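PDB 6U1U: ANGPTL4 C-terminal chain from Homo sapiens, which is the fibrinogen-like C-terminal domain of a secreted protein that mediates inactivation of lipoprotein lipase and inhibits proliferation and migration of endothelial cells. Local coordinates for residues A[40-45]-A[69-74]; A[44-49]-A[207-212]; A[54-59]-A[143-148]. All coordinates share one frame; numbering follows the deposited sequence.

How the interactions relate
Along the chain, strand 38-46 comes first and serves two contacts. Interaction 1 closes a short loop: 23 residues later, 69-74 returns and pairs with 40-45. Interaction 2 starts from the same strand and shares Gln44 and Arg45 with it. It closes a far longer loop, to strand 208-215 near the C terminus. Together they tie three strands of one antiparallel sheet. Interaction 3 joins the start of helix 57-62 to the loop 143-148. It crosses interaction 1, because 54-59 lies between 45 and 69 while 143-148 lies beyond 74. It falls wholly within the long loop of interaction 2, but its centre is about 19 Å from the centre of that contact.

Interaction 1 (A[40-45]-A[69-74]); sequences WTVIQR and GEFWLG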
loop_
_atom_site.group_PDB
_atom_site.type_symbol
_atom_site.label_atom_id
_atom_site.label_comp_id
_atom_site.label_asym_id
_atom_site.label_seq_id
_atom_site.Cartn_x
_atom_site.Cartn_y
_atom_site.Cartn_z
ATOM N N TRP A 40 12.470 3.468 7.501
ATOM C CA TRP A 40 11.213 3.297 6.776
ATOM C C TRP A 40 10.383 2.203 7.426
ATOM O O TRP A 40 10.919 1.166 7.815
ATOM C CB TRP A 40 11.468 2.865 5.331
ATOM C CG TRP A 40 12.149 3.901 4.547
ATOM C CD1 TRP A 40 13.524 4.173 4.541
ATOM C CD2 TRP A 40 11.556 4.807 3.604
ATOM N NE1 TRP A 40 13.790 5.211 3.652
ATOM C CE2 TRP A 40 12.611 5.610 3.069
ATOM C CE3 TRP A 40 10.248 5.013 3.143
ATOM C CZ2 TRP A 40 12.391 6.604 2.110
ATOM C CZ3 TRP A 40 10.036 6.038 2.174
ATOM C CH2 TRP A 40 11.115 6.787 1.664
ATOM N N THR A 41 9.078 2.425 7.559
ATOM C CA THR A 41 8.203 1.362 8.067
ATOM C C THR A 41 7.644 0.570 6.900
ATOM O O THR A 41 7.070 1.161 5.989
ATOM C CB THR A 41 7.042 1.964 8.836
ATOM O OG1 THR A 41 7.580 2.772 9.896
ATOM C CG2 THR A 41 6.133 0.809 9.388
ATOM N N VAL A 42 7.788 -0.749 6.926
ATOM C CA VAL A 42 7.242 -1.554 5.833
ATOM C C VAL A 42 5.752 -1.741 6.109
ATOM O O VAL A 42 5.380 -2.255 7.165
ATOM C CB VAL A 42 7.934 -2.921 5.742
ATOM C CG1 VAL A 42 7.272 -3.755 4.613
ATOM C CG2 VAL A 42 9.456 -2.741 5.513
ATOM N N ILE A 43 4.890 -1.334 5.166
ATOM C CA ILE A 43 3.454 -1.457 5.396
ATOM C C ILE A 43 2.817 -2.574 4.592
ATOM O O ILE A 43 1.653 -2.926 4.869
ATOM C CB ILE A 43 2.722 -0.124 5.150
ATOM C CG1 ILE A 43 2.655 0.218 3.658
ATOM C CG2 ILE A 43 3.421 0.974 5.945
ATOM C CD1 ILE A 43 1.697 1.458 3.357
ATOM N N GLN A 44 3.535 -3.158 3.644
ATOM C CA GLN A 44 2.987 -4.239 2.834
ATOM C C GLN A 44 4.180 -4.967 2.245
ATOM O O GLN A 44 5.161 -4.314 1.849
ATOM C CB GLN A 44 2.107 -3.682 1.712
ATOM C CG GLN A 44 1.358 -4.794 0.911
ATOM C CD GLN A 44 1.967 -5.095 -0.469
ATOM O OE1 GLN A 44 3.170 -4.992 -0.659
ATOM N NE2 GLN A 44 1.121 -5.497 -1.439
ATOM N N ARG A 45 4.088 -6.298 2.168
ATOM C CA ARG A 45 5.159 -7.072 1.536
ATOM C C ARG A 45 4.561 -8.350 0.972
ATOM O O ARG A 45 3.819 -9.049 1.676
ATOM C CB ARG A 45 6.266 -7.397 2.574
ATOM C CG ARG A 45 7.426 -8.210 2.013
ATOM C CD ARG A 45 8.625 -8.170 2.999
ATOM N NE ARG A 45 8.312 -8.996 4.154
ATOM C CZ ARG A 45 8.989 -8.981 5.306
ATOM N NH1 ARG A 45 10.035 -8.148 5.456
ATOM N NH2 ARG A 45 8.618 -9.796 6.289
ATOM N N GLY A 69 6.992 -12.828 6.925
ATOM C CA GLY A 69 6.738 -13.229 5.548
ATOM C C GLY A 69 5.919 -12.165 4.816
ATOM O O GLY A 69 6.272 -10.984 4.892
ATOM N N GLU A 70 4.823 -12.540 4.140
ATOM C CA GLU A 70 3.950 -11.562 3.474
ATOM C C GLU A 70 2.946 -10.979 4.468
ATOM O O GLU A 70 2.404 -11.708 5.316
ATOM C CB GLU A 70 3.158 -12.216 2.344
ATOM C CG GLU A 70 3.999 -12.934 1.280
ATOM C CD GLU A 70 3.107 -13.417 0.158
ATOM O OE1 GLU A 70 2.043 -14.012 0.475
ATOM O OE2 GLU A 70 3.428 -13.149 -1.034
ATOM N N PHE A 71 2.654 -9.676 4.342
ATOM C CA PHE A 71 1.743 -9.093 5.317
ATOM C C PHE A 71 1.214 -7.758 4.827
ATOM O O PHE A 71 1.759 -7.125 3.905
ATOM C CB PHE A 71 2.432 -8.908 6.686
ATOM C CG PHE A 71 3.573 -7.872 6.670
ATOM C CD1 PHE A 71 3.303 -6.514 6.784
ATOM C CD2 PHE A 71 4.890 -8.285 6.547
ATOM C CE1 PHE A 71 4.315 -5.569 6.754
ATOM C CE2 PHE A 71 5.925 -7.362 6.546
ATOM C CZ PHE A 71 5.655 -6.016 6.625
ATOM N N TRP A 72 0.166 -7.313 5.516
ATOM C CA TRP A 72 -0.391 -5.972 5.419
ATOM C C TRP A 72 -0.376 -5.407 6.838
ATOM O O TRP A 72 -0.961 -6.025 7.728
ATOM C CB TRP A 72 -1.833 -6.047 4.872
ATOM C CG TRP A 72 -2.553 -4.734 4.861
ATOM C CD1 TRP A 72 -3.560 -4.326 5.692
ATOM C CD2 TRP A 72 -2.329 -3.664 3.936
ATOM N NE1 TRP A 72 -3.943 -3.029 5.359
ATOM C CE2 TRP A 72 -3.217 -2.623 4.271
ATOM C CE3 TRP A 72 -1.443 -3.483 2.849
ATOM C CZ2 TRP A 72 -3.268 -1.412 3.545
ATOM C CZ3 TRP A 72 -1.485 -2.306 2.133
ATOM C CH2 TRP A 72 -2.394 -1.273 2.486
ATOM N N LEU A 73 0.330 -4.283 7.069
ATOM C CA LEU A 73 0.500 -3.802 8.455
ATOM C C LEU A 73 -0.838 -3.405 9.075
ATOM O O LEU A 73 -1.108 -3.708 10.253
ATOM C CB LEU A 73 1.466 -2.622 8.490
ATOM C CG LEU A 73 1.645 -1.885 9.828
ATOM C CD1 LEU A 73 2.136 -2.907 10.892
ATOM C CD2 LEU A 73 2.625 -0.741 9.700
ATOM N N GLY A 74 -1.688 -2.736 8.300
ATOM C CA GLY A 74 -3.017 -2.330 8.841
ATOM C C GLY A 74 -3.139 -0.818 8.756
ATOM O O GLY A 74 -2.279 -0.067 9.192
HETATM O O HOH W 1 -0.665 -1.454 5.767
#
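Arg45 and Phe71 are neighbours on one face of the sheet, with their flat groups turned 75° from each other. Phe71 CE2 sits over one face of the guanidinium, toward its rim. In return, Arg45 NH2 lies at the edge of the ring, 3.6 Å from Phe71 CE2. The Arg45 chain runs out extended and then bends at chi3 (73°), which turns the guanidinium edge toward Gly69. Arg45 NE and NH2 both donate to Gly69 O, at 2.9 Å and 3.0 Å. That oxygen lies in the guanidinium plane, and NH2 meets it on a lone pair. The double grip fixes the rotation of the group. An alanine here would probably leave Gly69 O without its two donors and open a gap beside Phe71 CE2.

Phe71 has CG between the backbone N and the carbonyl carbon (chi1 66°), and the far tip of its ring reaches Val42. Phe71 CZ is 3.4 Å from Val42 CG1. On the other face, Gln44 meets Trp72. Gln44 CG approaches the edge of the indole, 3.6 Å from Trp72 CE3, with the amide nearly perpendicular to the ring and its oxygen, OE1, taken by Thr209 OG1. A water sits over the centre of one indole face. It donates to Ile43 O and accepts from Gly74 N. Trp72 NE1 bonds Tyr60 O.

Arg45 and Phe71 exchange two backbone bonds. Leu73 N reaches Ile43 O at 2.9 Å in a nearly straight bond, and Leu73 CD2 rests on Thr41 CG2. The Glu70 side chain leads away beyond CB, and its carboxylate receives the backbone N-H groups of His47, Asp48 and Gly49. The pattern is a short antiparallel ladder, attaching strand 71-72 to a long strand of the main sheet of the fibrinogen C-terminal domain.

Interaction 2 (A[44-49]-A[207-212]); sequences QRRHDG and QATTML
Gln44 to Arg46 pair with Met211 to Thr209 as antiparallel strands, their N-to-C directions 170° apart. This ladder is part of the main sheet of the fibrinogen-like domain. Gln44 with Met211 and Arg46 with Thr209 are hydrogen-bonded pairs, and Arg45 with Thr210 between them is a non-hydrogen-bonded pair. Arg46 and Thr209 exchange two bonds of 2.9 Å, Arg46 N to Thr209 O and Thr209 N to Arg46 O. At the other end Met211 N donates to Gln44 O, while the return bond, Gln44 N to Met211 O, is weak at 3.4 Å. Ile43 and Gln44 both face Met211 there, in a classic beta bulge.

Gln44, Arg46, Thr209 and Met211 share one face. Thr209 OG1 lies between the backbone N and the carbonyl carbon (chi1 65°). From there it donates to Gln44 OE1 at 2.8 Å, in the amide plane and on a lone pair. The amide is held at its other atom too, since Gln44 NE2 bonds Asn176 OD1. Arg46 lies alongside Thr209 and points the same way, with Arg46 CB 3.4 Å from Thr209 OG1. Its guanidinium goes on to Gly177 O and Leu175 O, and makes a cation-pi contact with Phe53. Met211 SD packs on Gln44 CB at 3.9 Å. The Met211 side chain is also about 5 Å from the bound palmitic acid.

Beyond the ladder, His47 CB lies 4.1 Å from Ala208 CB. Arg46 O, besides its bond from Thr209 N, takes a CA-H contact from Ala208 CA at 3.1 Å.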
loop_
_atom_site.group_PDB
_atom_site.type_symbol
_atom_site.label_atom_id
_atom_site.label_comp_id
_atom_site.label_asym_id
_atom_site.label_seq_id
_atom_site.Cartn_x
_atom_site.Cartn_y
_atom_site.Cartn_z
ATOM N N GLN A 44 3.535 -3.158 3.644
ATOM C CA GLN A 44 2.987 -4.239 2.834
ATOM C C GLN A 44 4.180 -4.967 2.245
ATOM O O GLN A 44 5.161 -4.314 1.849
ATOM C CB GLN A 44 2.107 -3.682 1.712
ATOM C CG GLN A 44 1.358 -4.794 0.911
ATOM C CD GLN A 44 1.967 -5.095 -0.469
ATOM O OE1 GLN A 44 3.170 -4.992 -0.659
ATOM N NE2 GLN A 44 1.121 -5.497 -1.439
ATOM N N ARG A 45 4.088 -6.298 2.168
ATOM C CA ARG A 45 5.159 -7.072 1.536
ATOM C C ARG A 45 4.561 -8.350 0.972
ATOM O O ARG A 45 3.819 -9.049 1.676
ATOM C CB ARG A 45 6.266 -7.397 2.574
ATOM C CG ARG A 45 7.426 -8.210 2.013
ATOM C CD ARG A 45 8.625 -8.170 2.999
ATOM N NE ARG A 45 8.312 -8.996 4.154
ATOM C CZ ARG A 45 8.989 -8.981 5.306
ATOM N NH1 ARG A 45 10.035 -8.148 5.456
ATOM N NH2 ARG A 45 8.618 -9.796 6.289
ATOM N N ARG A 46 4.836 -8.618 -0.309
ATOM C CA ARG A 46 4.325 -9.831 -1.005
ATOM C C ARG A 46 5.469 -10.415 -1.837
ATOM O O ARG A 46 6.236 -9.615 -2.410
ATOM C CB ARG A 46 3.121 -9.477 -1.882
ATOM C CG ARG A 46 1.935 -8.915 -1.111
ATOM C CD ARG A 46 0.677 -8.844 -1.957
ATOM N NE ARG A 46 0.007 -10.132 -2.062
ATOM C CZ ARG A 46 -1.106 -10.346 -2.755
ATOM N NH1 ARG A 46 -1.680 -9.351 -3.409
ATOM N NH2 ARG A 46 -1.641 -11.553 -2.791
ATOM N N HIS A 47 5.569 -11.747 -1.918
ATOM C CA HIS A 47 6.681 -12.348 -2.656
ATOM C C HIS A 47 6.474 -13.812 -3.030
ATOM O O HIS A 47 7.261 -14.337 -3.829
ATOM C CB HIS A 47 7.999 -12.253 -1.882
ATOM C CG HIS A 47 7.891 -12.668 -0.456
ATOM N ND1 HIS A 47 8.057 -11.786 0.589
ATOM C CD2 HIS A 47 7.607 -13.868 0.106
ATOM C CE1 HIS A 47 7.885 -12.425 1.734
ATOM N NE2 HIS A 47 7.618 -13.690 1.467
ATOM N N ASP A 48 5.444 -14.478 -2.478
ATOM C CA ASP A 48 5.232 -15.884 -2.835
ATOM C C ASP A 48 3.775 -16.357 -2.833
ATOM O O ASP A 48 3.530 -17.533 -3.135
ATOM C CB ASP A 48 6.102 -16.776 -1.908
ATOM C CG ASP A 48 5.674 -16.736 -0.430
ATOM O OD1 ASP A 48 4.695 -16.066 -0.064
ATOM O OD2 ASP A 48 6.369 -17.381 0.395
ATOM N N GLY A 49 2.798 -15.513 -2.511
ATOM C CA GLY A 49 1.431 -15.967 -2.501
ATOM C C GLY A 49 1.037 -16.872 -1.354
ATOM O O GLY A 49 -0.014 -17.526 -1.431
ATOM N N GLN A 207 5.763 -10.332 -9.374
ATOM C CA GLN A 207 6.327 -11.403 -8.565
ATOM C C GLN A 207 6.451 -11.009 -7.098
ATOM O O GLN A 207 6.336 -11.871 -6.221
ATOM C CB GLN A 207 7.696 -11.816 -9.123
ATOM C CG GLN A 207 8.280 -13.058 -8.444
ATOM C CD GLN A 207 9.775 -13.244 -8.669
ATOM O OE1 GLN A 207 10.319 -12.871 -9.713
ATOM N NE2 GLN A 207 10.441 -13.857 -7.700
ATOM N N ALA A 208 6.717 -9.731 -6.814
ATOM C CA ALA A 208 6.933 -9.296 -5.437
ATOM C C ALA A 208 6.654 -7.802 -5.351
ATOM O O ALA A 208 6.809 -7.071 -6.334
ATOM C CB ALA A 208 8.353 -9.607 -4.938
ATOM N N THR A 209 6.186 -7.364 -4.174
ATOM C CA THR A 209 5.906 -5.956 -3.931
ATOM C C THR A 209 6.354 -5.619 -2.517
ATOM O O THR A 209 6.289 -6.462 -1.617
ATOM C CB THR A 209 4.391 -5.605 -4.074
ATOM O OG1 THR A 209 3.625 -6.286 -3.056
ATOM C CG2 THR A 209 3.838 -6.035 -5.434
ATOM N N THR A 210 6.775 -4.367 -2.313
ATOM C CA THR A 210 6.980 -3.837 -0.971
ATOM C C THR A 210 6.510 -2.400 -0.971
ATOM O O THR A 210 6.823 -1.652 -1.909
ATOM C CB THR A 210 8.464 -3.841 -0.552
ATOM O OG1 THR A 210 9.045 -5.116 -0.837
ATOM C CG2 THR A 210 8.590 -3.587 0.950
ATOM N N MET A 211 5.787 -2.000 0.069
ATOM C CA MET A 211 5.424 -0.592 0.254
ATOM C C MET A 211 5.972 -0.117 1.593
ATOM O O MET A 211 5.858 -0.836 2.603
ATOM C CB MET A 211 3.894 -0.403 0.224
ATOM C CG MET A 211 3.266 -0.983 -1.040
ATOM S SD MET A 211 1.458 -0.900 -0.980
ATOM C CE MET A 211 1.319 0.867 -1.157
ATOM N N LEU A 212 6.593 1.063 1.600
ATOM C CA LEU A 212 7.194 1.573 2.824
ATOM C C LEU A 212 6.782 3.023 3.009
ATOM O O LEU A 212 6.557 3.728 2.035
ATOM C CB LEU A 212 8.728 1.505 2.764
ATOM C CG LEU A 212 9.275 0.110 2.384
ATOM C CD1 LEU A 212 9.518 0.076 0.872
ATOM C CD2 LEU A 212 10.620 -0.137 3.114
#

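Interaction 3 (A[54-59]-A[143-148]); sequences NRPWEA and STWDQD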
loop_
_atom_site.group_PDB
_atom_site.type_symbol
_atom_site.label_atom_id
_atom_site.label_comp_id
_atom_site.label_asym_id
_atom_site.label_seq_id
_atom_site.Cartn_x
_atom_site.Cartn_y
_atom_site.Cartn_z
ATOM N N ASN A 54 -7.397 -11.517 0.101
ATOM C CA ASN A 54 -8.775 -11.177 -0.226
ATOM C C ASN A 54 -9.590 -11.159 1.064
ATOM O O ASN A 54 -10.265 -12.127 1.429
ATOM C CB ASN A 54 -9.352 -12.137 -1.251
ATOM C CG ASN A 54 -10.676 -11.633 -1.768
ATOM O OD1 ASN A 54 -10.798 -10.445 -2.115
ATOM N ND2 ASN A 54 -11.699 -12.491 -1.742
ATOM N N ARG A 55 -9.452 -10.043 1.767
ATOM C CA ARG A 55 -10.088 -9.853 3.089
ATOM C C ARG A 55 -10.947 -8.592 3.157
ATOM O O ARG A 55 -10.751 -7.694 2.384
ATOM C CB ARG A 55 -9.033 -9.837 4.191
ATOM C CG ARG A 55 -7.966 -10.901 4.037
ATOM C CD ARG A 55 -7.339 -11.310 5.339
ATOM N NE ARG A 55 -6.243 -12.206 5.084
ATOM C CZ ARG A 55 -5.655 -12.936 5.994
ATOM N NH1 ARG A 55 -6.071 -12.875 7.243
ATOM N NH2 ARG A 55 -4.668 -13.725 5.648
ATOM N N PRO A 56 -11.850 -8.534 4.148
ATOM C CA PRO A 56 -12.776 -7.445 4.322
ATOM C C PRO A 56 -12.153 -6.234 5.020
ATOM O O PRO A 56 -11.068 -6.288 5.440
ATOM C CB PRO A 56 -13.912 -8.012 5.182
ATOM C CG PRO A 56 -13.432 -9.360 5.635
ATOM C CD PRO A 56 -12.003 -9.530 5.182
ATOM N N TRP A 57 -12.965 -5.199 5.147
ATOM C CA TRP A 57 -12.536 -3.902 5.711
ATOM C C TRP A 57 -11.829 -4.062 7.057
ATOM O O TRP A 57 -10.785 -3.510 7.226
ATOM C CB TRP A 57 -13.746 -2.991 5.866
ATOM C CG TRP A 57 -13.369 -1.633 6.350
ATOM C CD1 TRP A 57 -13.392 -1.166 7.623
ATOM C CD2 TRP A 57 -12.849 -0.569 5.547
ATOM N NE1 TRP A 57 -12.932 0.116 7.662
ATOM C CE2 TRP A 57 -12.596 0.512 6.403
ATOM C CE3 TRP A 57 -12.582 -0.427 4.192
ATOM C CZ2 TRP A 57 -12.096 1.719 5.933
ATOM C CZ3 TRP A 57 -12.101 0.763 3.729
ATOM C CH2 TRP A 57 -11.860 1.820 4.589
ATOM N N GLU A 58 -12.428 -4.812 7.967
ATOM C CA GLU A 58 -11.826 -4.828 9.298
ATOM C C GLU A 58 -10.437 -5.430 9.285
ATOM O O GLU A 58 -9.588 -5.057 10.106
ATOM C CB GLU A 58 -12.719 -5.605 10.271
ATOM C CG GLU A 58 -13.990 -4.827 10.682
ATOM C CD GLU A 58 -13.685 -3.476 11.343
ATOM O OE1 GLU A 58 -12.808 -3.432 12.235
ATOM O OE2 GLU A 58 -14.305 -2.459 10.952
ATOM N N ALA A 59 -10.185 -6.384 8.385
ATOM C CA ALA A 59 -8.855 -6.965 8.309
ATOM C C ALA A 59 -7.870 -5.974 7.709
ATOM O O ALA A 59 -6.703 -5.929 8.108
ATOM C CB ALA A 59 -8.865 -8.231 7.465
ATOM N N SER A 143 -10.754 0.939 -0.435
ATOM C CA SER A 143 -11.978 0.143 -0.605
ATOM C C SER A 143 -11.688 -1.345 -0.474
ATOM O O SER A 143 -10.652 -1.834 -0.926
ATOM C CB SER A 143 -12.649 0.381 -2.001
ATOM O OG SER A 143 -13.175 1.699 -2.085
ATOM N N THR A 144 -12.641 -2.077 0.118
ATOM C CA THR A 144 -12.632 -3.533 0.193
ATOM C C THR A 144 -13.984 -4.012 -0.332
ATOM O O THR A 144 -14.882 -3.206 -0.571
ATOM C CB THR A 144 -12.457 -4.030 1.643
ATOM O OG1 THR A 144 -13.495 -3.462 2.472
ATOM C CG2 THR A 144 -11.087 -3.578 2.188
ATOM N N TRP A 145 -14.141 -5.332 -0.503
ATOM C CA TRP A 145 -15.365 -5.798 -1.160
ATOM C C TRP A 145 -16.606 -5.446 -0.346
ATOM O O TRP A 145 -17.673 -5.160 -0.920
ATOM C CB TRP A 145 -15.273 -7.304 -1.438
ATOM C CG TRP A 145 -15.272 -8.166 -0.246
ATOM C CD1 TRP A 145 -14.188 -8.702 0.370
ATOM C CD2 TRP A 145 -16.421 -8.602 0.505
ATOM N NE1 TRP A 145 -14.580 -9.451 1.455
ATOM C CE2 TRP A 145 -15.945 -9.401 1.561
ATOM C CE3 TRP A 145 -17.793 -8.408 0.369
ATOM C CZ2 TRP A 145 -16.801 -10.022 2.487
ATOM C CZ3 TRP A 145 -18.648 -9.009 1.302
ATOM C CH2 TRP A 145 -18.137 -9.810 2.336
ATOM N N ASP A 146 -16.477 -5.379 0.977
ATOM C CA ASP A 146 -17.623 -5.061 1.813
ATOM C C ASP A 146 -17.770 -3.578 2.126
ATOM O O ASP A 146 -18.750 -3.193 2.790
ATOM C CB ASP A 146 -17.549 -5.873 3.121
ATOM C CG ASP A 146 -16.326 -5.560 3.947
ATOM O OD1 ASP A 146 -15.233 -5.330 3.360
ATOM O OD2 ASP A 146 -16.452 -5.561 5.194
ATOM N N GLN A 147 -16.848 -2.729 1.660
ATOM C CA GLN A 147 -16.861 -1.305 1.927
ATOM C C GLN A 147 -16.203 -0.667 0.705
ATOM O O GLN A 147 -15.039 -0.236 0.717
ATOM C CB GLN A 147 -16.113 -0.926 3.209
ATOM C CG GLN A 147 -16.846 -1.230 4.505
ATOM C CD GLN A 147 -18.066 -0.335 4.665
ATOM O OE1 GLN A 147 -19.176 -0.828 4.795
ATOM N NE2 GLN A 147 -17.866 0.978 4.612
ATOM N N ASP A 148 -16.930 -0.638 -0.409
ATOM C CA ASP A 148 -16.352 -0.158 -1.656
ATOM C C ASP A 148 -16.915 1.213 -2.004
ATOM O O ASP A 148 -18.111 1.461 -1.840
ATOM C CB ASP A 148 -16.613 -1.129 -2.802
ATOM C CG ASP A 148 -16.011 -0.630 -4.118
ATOM O OD1 ASP A 148 -14.785 -0.799 -4.338
ATOM O OD2 ASP A 148 -16.769 -0.037 -4.910
HETATM O O HOH W 2 -13.009 -11.704 2.432
HETATM O O HOH W 3 -11.628 -6.782 -0.036
HETATM O O HOH W 4 -15.190 -5.836 7.635
#
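Trp57 N donates to Asp146 OD1 at 2.9 Å, on the syn lone pair of that oxygen. Asp146 CG lies between the backbone N and the carbonyl carbon (chi1 62°), which brings the carboxylate to this N-H. Thr144 OG1 donates to the same Asp146 OD1 at 2.7 Å, 33° out of the carboxylate plane. Asp146 OD2 reaches the next N-H of the helix, Glu58 N, through a bridging water. The carboxylate therefore sits at the start of helix 57-62, which would probably favour its charged form. Thr144 OG1 also lies at the edge of the indole of Trp57, 3.6 Å from Trp57 CE3. Gln147 CB meets the same Trp57 CE3 at 3.7 Å.

Thr144 to Gln147 form a type I beta turn, which sets Thr144 and Asp146 toward the start of helix 57-62, in the fibrinogen-like domain. Pro56 is the N-cap residue, and Pro56 CA is 3.9 Å from Trp145 NE1. Two more waters bridge the segments: one links Asn54 O to the indole N-H of Trp145 (NE1), the other Arg55 O to the backbone N-H of Trp145. Farther out, Trp57 NE1 bonds Glu112 OE1. Ser143 OG, just before the turn, bonds His149 ND1.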